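Local coordinates for protein glycerol kinase, putative (Plasmodium falciparum, PDB 2W40) that probably phosphorylates glycerol with ATP to give sn-glycerol 3-phosphate, the single step of the glycerol kinase route of glycerol degradation, as an FGGY-family sugar kinase, at residues 191-201 and 208-219. Numbering follows the deposited sequence.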
ATOM      1  N   LEU C 191     -21.942 -24.326   9.862  1.00  9.72           N
ATOM      2  CA  LEU C 191     -21.173 -25.555   9.596  1.00  9.77           C
ATOM      3  C   LEU C 191     -21.670 -26.709  10.510  1.00  7.27           C
ATOM      4  O   LEU C 191     -21.025 -27.739  10.615  1.00  8.50           O
ATOM      5  CB  LEU C 191     -19.676 -25.355   9.685  1.00  8.81           C
ATOM      6  CG  LEU C 191     -18.857 -25.443   8.415  1.00 10.44           C
ATOM      7  CD1 LEU C 191     -17.379 -24.906   8.547  1.00 10.09           C
ATOM      8  CD2 LEU C 191     -18.899 -26.812   7.977  1.00 11.21           C
ATOM      9  N   LEU C 192     -22.809 -26.455  11.233  1.00  7.78           N
ATOM     10  CA  LEU C 192     -23.417 -27.413  12.162  1.00  7.79           C
ATOM     11  C   LEU C 192     -24.762 -28.003  11.704  1.00  7.20           C
ATOM     12  O   LEU C 192     -25.260 -28.931  12.368  1.00  9.26           O
ATOM     13  CB  LEU C 192     -23.586 -26.858  13.559  1.00  8.91           C
ATOM     14  CG  LEU C 192     -22.355 -26.243  14.148  1.00  9.58           C
ATOM     15  CD1 LEU C 192     -22.801 -25.573  15.457  1.00 10.77           C
ATOM     16  CD2 LEU C 192     -21.254 -27.301  14.324  1.00  8.66           C
ATOM     17  N   MET C 193     -25.385 -27.416  10.652  1.00  8.65           N
ATOM     18  CA  MET C 193     -26.695 -27.858  10.248  1.00  7.89           C
ATOM     19  C   MET C 193     -26.557 -28.795   9.034  1.00  7.56           C
ATOM     20  O   MET C 193     -25.777 -28.495   8.132  1.00  8.06           O
ATOM     21  CB  MET C 193     -27.521 -26.662   9.832  1.00  7.54           C
ATOM     22  CG  MET C 193     -28.994 -27.000   9.656  1.00  8.68           C
ATOM     23  SD  MET C 193     -29.982 -25.671   8.911  1.00 10.73           S
ATOM     24  CE  MET C 193     -29.563 -25.871   7.138  1.00  8.03           C
ATOM     25  N   ASP C 194     -27.405 -29.811   8.973  1.00  8.55           N
ATOM     26  CA  ASP C 194     -27.587 -30.689   7.821  1.00  9.68           C
ATOM     27  C   ASP C 194     -28.377 -29.877   6.771  1.00  8.33           C
ATOM     28  O   ASP C 194     -29.528 -29.464   7.037  1.00  9.76           O
ATOM     29  CB  ASP C 194     -28.326 -31.929   8.210  1.00 10.74           C
ATOM     30  CG  ASP C 194     -28.429 -32.936   7.012  1.00  8.67           C
ATOM     31  OD1 ASP C 194     -28.762 -32.543   5.877  1.00 12.52           O
ATOM     32  OD2 ASP C 194     -28.218 -34.168   7.259  1.00 12.52           O
ATOM     33  N   ILE C 195     -27.714 -29.550   5.667  1.00  9.67           N
ATOM     34  CA  ILE C 195     -28.324 -28.669   4.630  1.00 10.04           C
ATOM     35  C   ILE C 195     -29.595 -29.215   3.953  1.00 10.44           C
ATOM     36  O   ILE C 195     -30.386 -28.456   3.416  1.00 10.51           O
ATOM     37  CB  ILE C 195     -27.245 -28.337   3.559  1.00 10.08           C
ATOM     38  CG1 ILE C 195     -27.602 -27.125   2.667  1.00 11.72           C
ATOM     39  CG2 ILE C 195     -26.900 -29.461   2.638  1.00 13.79           C
ATOM     40  CD1 ILE C 195     -27.857 -25.869   3.428  1.00 11.86           C
ATOM     41  N   ASN C 196     -29.727 -30.560   3.942  1.00  9.15           N
ATOM     42  CA  ASN C 196     -30.890 -31.271   3.388  1.00 10.58           C
ATOM     43  C   ASN C 196     -32.018 -31.441   4.414  1.00 10.07           C
ATOM     44  O   ASN C 196     -33.180 -31.218   4.098  1.00 13.06           O
ATOM     45  CB  ASN C 196     -30.492 -32.610   2.797  1.00 11.58           C
ATOM     46  CG  ASN C 196     -29.756 -32.461   1.542  1.00 12.87           C
ATOM     47  OD1 ASN C 196     -30.363 -32.096   0.512  1.00 20.10           O
ATOM     48  ND2 ASN C 196     -28.445 -32.650   1.581  1.00 15.33           N
ATOM     49  N   THR C 197     -31.698 -31.798   5.656  1.00 10.52           N
ATOM     50  CA  THR C 197     -32.736 -32.072   6.636  1.00 11.29           C
ATOM     51  C   THR C 197     -33.141 -30.839   7.500  1.00 10.16           C
ATOM     52  O   THR C 197     -34.161 -30.882   8.229  1.00 13.04           O
ATOM     53  CB  THR C 197     -32.353 -33.169   7.574  1.00 11.47           C
ATOM     54  OG1 THR C 197     -31.324 -32.661   8.450  1.00 11.46           O
ATOM     55  CG2 THR C 197     -31.872 -34.411   6.863  1.00 17.05           C
ATOM     56  N   LEU C 198     -32.296 -29.783   7.482  1.00 10.15           N
ATOM     57  CA  LEU C 198     -32.565 -28.588   8.200  1.00  9.98           C
ATOM     58  C   LEU C 198     -32.536 -28.769   9.700  1.00  9.91           C
ATOM     59  O   LEU C 198     -33.182 -28.021  10.460  1.00 11.67           O
ATOM     60  CB  LEU C 198     -33.850 -27.911   7.775  1.00 10.22           C
ATOM     61  CG  LEU C 198     -34.000 -27.646   6.258  1.00 12.71           C
ATOM     62  CD1 LEU C 198     -35.328 -26.921   5.933  1.00 14.11           C
ATOM     63  CD2 LEU C 198     -32.854 -27.013   5.588  1.00 12.81           C
ATOM     64  N   GLN C 199     -31.773 -29.781  10.137  1.00 10.01           N
ATOM     65  CA  GLN C 199     -31.554 -29.994  11.569  1.00  9.85           C
ATOM     66  C   GLN C 199     -30.110 -29.900  11.995  1.00  8.33           C
ATOM     67  O   GLN C 199     -29.231 -30.125  11.215  1.00  8.75           O
ATOM     68  CB  GLN C 199     -31.981 -31.422  11.869  1.00 11.45           C
ATOM     69  CG  GLN C 199     -33.430 -31.825  11.438  1.00 12.24           C
ATOM     70  CD  GLN C 199     -34.496 -31.141  12.213  1.00 18.12           C
ATOM     71  OE1 GLN C 199     -34.264 -30.659  13.344  1.00 20.98           O
ATOM     72  NE2 GLN C 199     -35.694 -31.046  11.626  1.00 21.57           N
ATOM     73  N   TRP C 200     -29.857 -29.519  13.218  1.00  9.03           N
ATOM     74  CA  TRP C 200     -28.499 -29.585  13.788  1.00  8.09           C
ATOM     75  C   TRP C 200     -28.006 -31.011  13.632  1.00  8.12           C
ATOM     76  O   TRP C 200     -28.769 -31.971  13.906  1.00 11.91           O
ATOM     77  CB  TRP C 200     -28.504 -29.192  15.238  1.00  7.81           C
ATOM     78  CG  TRP C 200     -28.987 -27.799  15.549  1.00  8.47           C
ATOM     79  CD1 TRP C 200     -30.025 -27.481  16.328  1.00  8.87           C
ATOM     80  CD2 TRP C 200     -28.471 -26.573  15.034  1.00  7.56           C
ATOM     81  NE1 TRP C 200     -30.197 -26.115  16.413  1.00  8.69           N
ATOM     82  CE2 TRP C 200     -29.233 -25.520  15.650  1.00  8.95           C
ATOM     83  CE3 TRP C 200     -27.386 -26.227  14.198  1.00  8.29           C
ATOM     84  CZ2 TRP C 200     -28.991 -24.162  15.391  1.00  8.47           C
ATOM     85  CZ3 TRP C 200     -27.148 -24.879  13.933  1.00  8.07           C
ATOM     86  CH2 TRP C 200     -27.937 -23.843  14.579  1.00 10.77           C
ATOM     87  N   ASP C 201     -26.771 -31.141  13.186  1.00  9.03           N
ATOM     88  CA  ASP C 201     -26.178 -32.462  12.878  1.00  8.99           C
ATOM     89  C   ASP C 201     -25.251 -32.919  14.014  1.00 10.56           C
ATOM     90  O   ASP C 201     -24.250 -32.238  14.359  1.00 10.45           O
ATOM     91  CB  ASP C 201     -25.407 -32.377  11.603  1.00 10.23           C
ATOM     92  CG  ASP C 201     -24.937 -33.754  11.144  1.00 10.59           C
ATOM     93  OD1 ASP C 201     -25.783 -34.621  10.835  1.00 14.49           O
ATOM     94  OD2 ASP C 201     -23.699 -33.940  11.227  1.00 14.64           O
ATOM     95  N   PHE C 208     -16.853 -30.471  16.221  1.00  9.68           N
ATOM     96  CA  PHE C 208     -16.533 -29.185  16.751  1.00 10.83           C
ATOM     97  C   PHE C 208     -16.553 -29.092  18.275  1.00 11.73           C
ATOM     98  O   PHE C 208     -16.534 -27.998  18.844  1.00  9.88           O
ATOM     99  CB  PHE C 208     -17.370 -28.139  16.050  1.00 10.06           C
ATOM    100  CG  PHE C 208     -16.932 -27.933  14.611  1.00  7.26           C
ATOM    101  CD1 PHE C 208     -15.704 -27.356  14.320  1.00  6.66           C
ATOM    102  CD2 PHE C 208     -17.739 -28.380  13.537  1.00 10.21           C
ATOM    103  CE1 PHE C 208     -15.255 -27.235  12.988  1.00  8.34           C
ATOM    104  CE2 PHE C 208     -17.311 -28.239  12.222  1.00 10.31           C
ATOM    105  CZ  PHE C 208     -16.093 -27.674  11.940  1.00  8.09           C
ATOM    106  N   ASN C 209     -16.643 -30.240  18.924  1.00 11.87           N
ATOM    107  CA  ASN C 209     -16.609 -30.397  20.424  1.00 11.70           C
ATOM    108  C   ASN C 209     -17.787 -29.791  21.144  1.00 11.57           C
ATOM    109  O   ASN C 209     -17.733 -29.391  22.375  1.00 12.99           O
ATOM    110  CB  ASN C 209     -15.342 -29.707  20.987  1.00 12.68           C
ATOM    111  CG  ASN C 209     -14.026 -30.324  20.588  1.00 16.81           C
ATOM    112  OD1 ASN C 209     -13.828 -31.002  19.551  1.00 23.72           O
ATOM    113  ND2 ASN C 209     -13.058 -30.032  21.411  1.00 20.16           N
ATOM    114  N   ILE C 210     -18.909 -29.740  20.431  1.00 12.20           N
ATOM    115  CA  ILE C 210     -20.160 -29.291  21.009  1.00 12.42           C
ATOM    116  C   ILE C 210     -20.808 -30.524  21.587  1.00 14.58           C
ATOM    117  O   ILE C 210     -21.523 -31.218  20.868  1.00 15.14           O
ATOM    118  CB  ILE C 210     -21.079 -28.591  19.999  1.00 13.65           C
ATOM    119  CG1 ILE C 210     -20.359 -27.346  19.444  1.00 10.16           C
ATOM    120  CG2 ILE C 210     -22.432 -28.313  20.629  1.00 13.81           C
ATOM    121  CD1 ILE C 210     -20.945 -26.794  18.221  1.00 10.98           C
ATOM    122  N   THR C 211     -20.525 -30.795  22.877  1.00 13.04           N
ATOM    123  CA  THR C 211     -20.893 -32.067  23.496  1.00 14.45           C
ATOM    124  C   THR C 211     -22.316 -32.135  23.970  1.00 14.17           C
ATOM    125  O   THR C 211     -22.824 -33.218  24.310  1.00 16.46           O
ATOM    126  CB  THR C 211     -20.005 -32.326  24.750  1.00 14.94           C
ATOM    127  OG1 THR C 211     -20.185 -31.207  25.619  1.00 19.34           O
ATOM    128  CG2 THR C 211     -18.535 -32.441  24.409  1.00 15.29           C
ATOM    129  N   ASN C 212     -22.999 -30.981  24.002  1.00 11.93           N
ATOM    130  CA  ASN C 212     -24.369 -30.902  24.518  1.00 10.64           C
ATOM    131  C   ASN C 212     -25.129 -30.017  23.538  1.00 11.68           C
ATOM    132  O   ASN C 212     -24.936 -28.822  23.478  1.00 11.19           O
ATOM    133  CB  ASN C 212     -24.336 -30.321  25.923  1.00 10.20           C
ATOM    134  CG  ASN C 212     -25.642 -30.312  26.570  1.00 14.14           C
ATOM    135  OD1 ASN C 212     -26.664 -30.372  25.890  1.00 12.37           O
ATOM    136  ND2 ASN C 212     -25.641 -30.132  27.911  1.00 13.71           N
ATOM    137  N   MET C 213     -25.931 -30.679  22.726  1.00 12.42           N
ATOM    138  CA  MET C 213     -26.609 -29.974  21.650  1.00 12.27           C
ATOM    139  C   MET C 213     -27.739 -29.069  22.138  1.00 11.78           C
ATOM    140  O   MET C 213     -28.344 -28.313  21.387  1.00 13.43           O
ATOM    141  CB  MET C 213     -27.049 -30.979  20.558  1.00 12.35           C
ATOM    142  CG  MET C 213     -25.893 -31.445  19.727  1.00 13.09           C
ATOM    143  SD  MET C 213     -26.341 -32.760  18.649  1.00 16.96           S
ATOM    144  CE  MET C 213     -27.096 -31.853  17.236  1.00 17.78           C
ATOM    145  N   SER C 214     -28.083 -29.178  23.426  1.00 11.86           N
ATOM    146  CA  SER C 214     -29.070 -28.309  23.997  1.00 13.71           C
ATOM    147  C   SER C 214     -28.746 -26.847  24.031  1.00 11.40           C
ATOM    148  O   SER C 214     -29.636 -26.039  24.254  1.00 13.55           O
ATOM    149  CB  SER C 214     -29.450 -28.803  25.385  1.00 15.07           C
ATOM    150  OG  SER C 214     -28.656 -28.403  26.409  1.00 16.15           O
ATOM    151  N   VAL C 215     -27.463 -26.511  23.874  1.00  9.71           N
ATOM    152  CA  VAL C 215     -27.000 -25.130  23.822  1.00  9.38           C
ATOM    153  C   VAL C 215     -27.335 -24.431  22.535  1.00  8.73           C
ATOM    154  O   VAL C 215     -27.158 -23.251  22.442  1.00  9.09           O
ATOM    155  CB  VAL C 215     -25.490 -25.040  24.115  1.00  8.85           C
ATOM    156  CG1 VAL C 215     -25.176 -25.728  25.499  1.00 11.53           C
ATOM    157  CG2 VAL C 215     -24.677 -25.590  22.940  1.00  9.40           C
ATOM    158  N   LEU C 216     -27.761 -25.207  21.515  1.00  8.42           N
ATOM    159  CA  LEU C 216     -28.144 -24.685  20.210  1.00  7.60           C
ATOM    160  C   LEU C 216     -29.617 -24.294  20.207  1.00  8.01           C
ATOM    161  O   LEU C 216     -30.463 -25.023  20.709  1.00  9.08           O
ATOM    162  CB  LEU C 216     -27.771 -25.648  19.118  1.00 11.07           C
ATOM    163  CG  LEU C 216     -26.279 -25.979  18.983  1.00  9.41           C
ATOM    164  CD1 LEU C 216     -26.148 -27.296  18.141  1.00 13.59           C
ATOM    165  CD2 LEU C 216     -25.545 -24.868  18.339  1.00  9.59           C
ATOM    166  N   PRO C 217     -29.913 -23.152  19.603  1.00  8.45           N
ATOM    167  CA  PRO C 217     -31.302 -22.695  19.538  1.00  8.57           C
ATOM    168  C   PRO C 217     -32.133 -23.452  18.539  1.00 10.18           C
ATOM    169  O   PRO C 217     -31.610 -23.954  17.560  1.00  8.94           O
ATOM    170  CB  PRO C 217     -31.123 -21.202  19.127  1.00 10.30           C
ATOM    171  CG  PRO C 217     -29.890 -21.223  18.205  1.00  8.90           C
ATOM    172  CD  PRO C 217     -28.968 -22.229  18.960  1.00  8.71           C
ATOM    173  N   GLU C 218     -33.443 -23.429  18.752  1.00 10.12           N
ATOM    174  CA  GLU C 218     -34.371 -24.086  17.847  1.00  9.03           C
ATOM    175  C   GLU C 218     -34.349 -23.404  16.470  1.00  8.00           C
ATOM    176  O   GLU C 218     -34.465 -22.176  16.447  1.00  8.07           O
ATOM    177  CB  GLU C 218     -35.809 -24.022  18.375  1.00  8.49           C
ATOM    178  CG  GLU C 218     -36.809 -24.743  17.470  1.00 12.09           C
ATOM    179  CD  GLU C 218     -38.254 -24.579  17.969  1.00 15.20           C
ATOM    180  OE1 GLU C 218     -38.445 -24.249  19.181  1.00 19.39           O
ATOM    181  OE2 GLU C 218     -39.176 -24.820  17.150  1.00 17.29           O
ATOM    182  N   ILE C 219     -34.316 -24.191  15.419  1.00  7.29           N
ATOM    183  CA  ILE C 219     -34.286 -23.680  14.015  1.00  7.59           C
ATOM    184  C   ILE C 219     -35.753 -23.464  13.523  1.00  7.85           C
ATOM    185  O   ILE C 219     -36.570 -24.399  13.542  1.00  9.65           O
ATOM    186  CB  ILE C 219     -33.545 -24.631  13.043  1.00  7.80           C
ATOM    187  CG1 ILE C 219     -32.086 -24.852  13.527  1.00  8.19           C
ATOM    188  CG2 ILE C 219     -33.546 -24.109  11.569  1.00  9.67           C
ATOM    189  CD1 ILE C 219     -31.387 -25.930  12.778  1.00  8.84           C
TER
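W200 is sandwiched between L216 and I219. L216 CB lies over one face of the indole, 3.8 Å from the centroid of the five-membered ring. I219 CD1 lies over the opposite face, 3.7 Å from the same centroid. Both are CH-pi contacts. The chi1 of W200 (-60°) puts CG anti to the carbonyl carbon, and the ring enters the gap between the two aliphatic side chains. Its edge carries the single hydrogen bond across the contact: W200 NE1-H donates to P217 O, 2.8 Å from NE1 to O. The oxygen lies in the indole plane, but the donor is tilted 31° from the carbonyl plane. The bond and the two covered faces together probably hold the ring in this orientation.

A second apolar cluster continues from this one. L192 CD1 meets I210 CD1 tip to tip at 3.5 Å and also touches L216 CD2. The other branch, L192 CD2, meets F208 CD2 at 3.8 Å, approaching the ring obliquely. Helix 140-149 adds I143 against L192 and A140 against F208. L192, I210 and F208 are buried.

The outer side is looser. M213 bends at chi3 (82°) and brings only its methyl to the contact, with CE 3.6 Å from W200 CB. Q199 is exposed and points away.

D201 caps helix 202-207, with OD2 bonded to M204 N and OD1 in a salt bridge with K129. Helix 202-207 joins the two segments, and strand 218-220 then pairs in parallel with strand 181-183. This is structural packing within the N-terminal FGGY domain, away from the ADP site. The indole packs between the chains on either side of a short helix, N-capped by D201 and ended by a Schellman motif with N209 at C-prime.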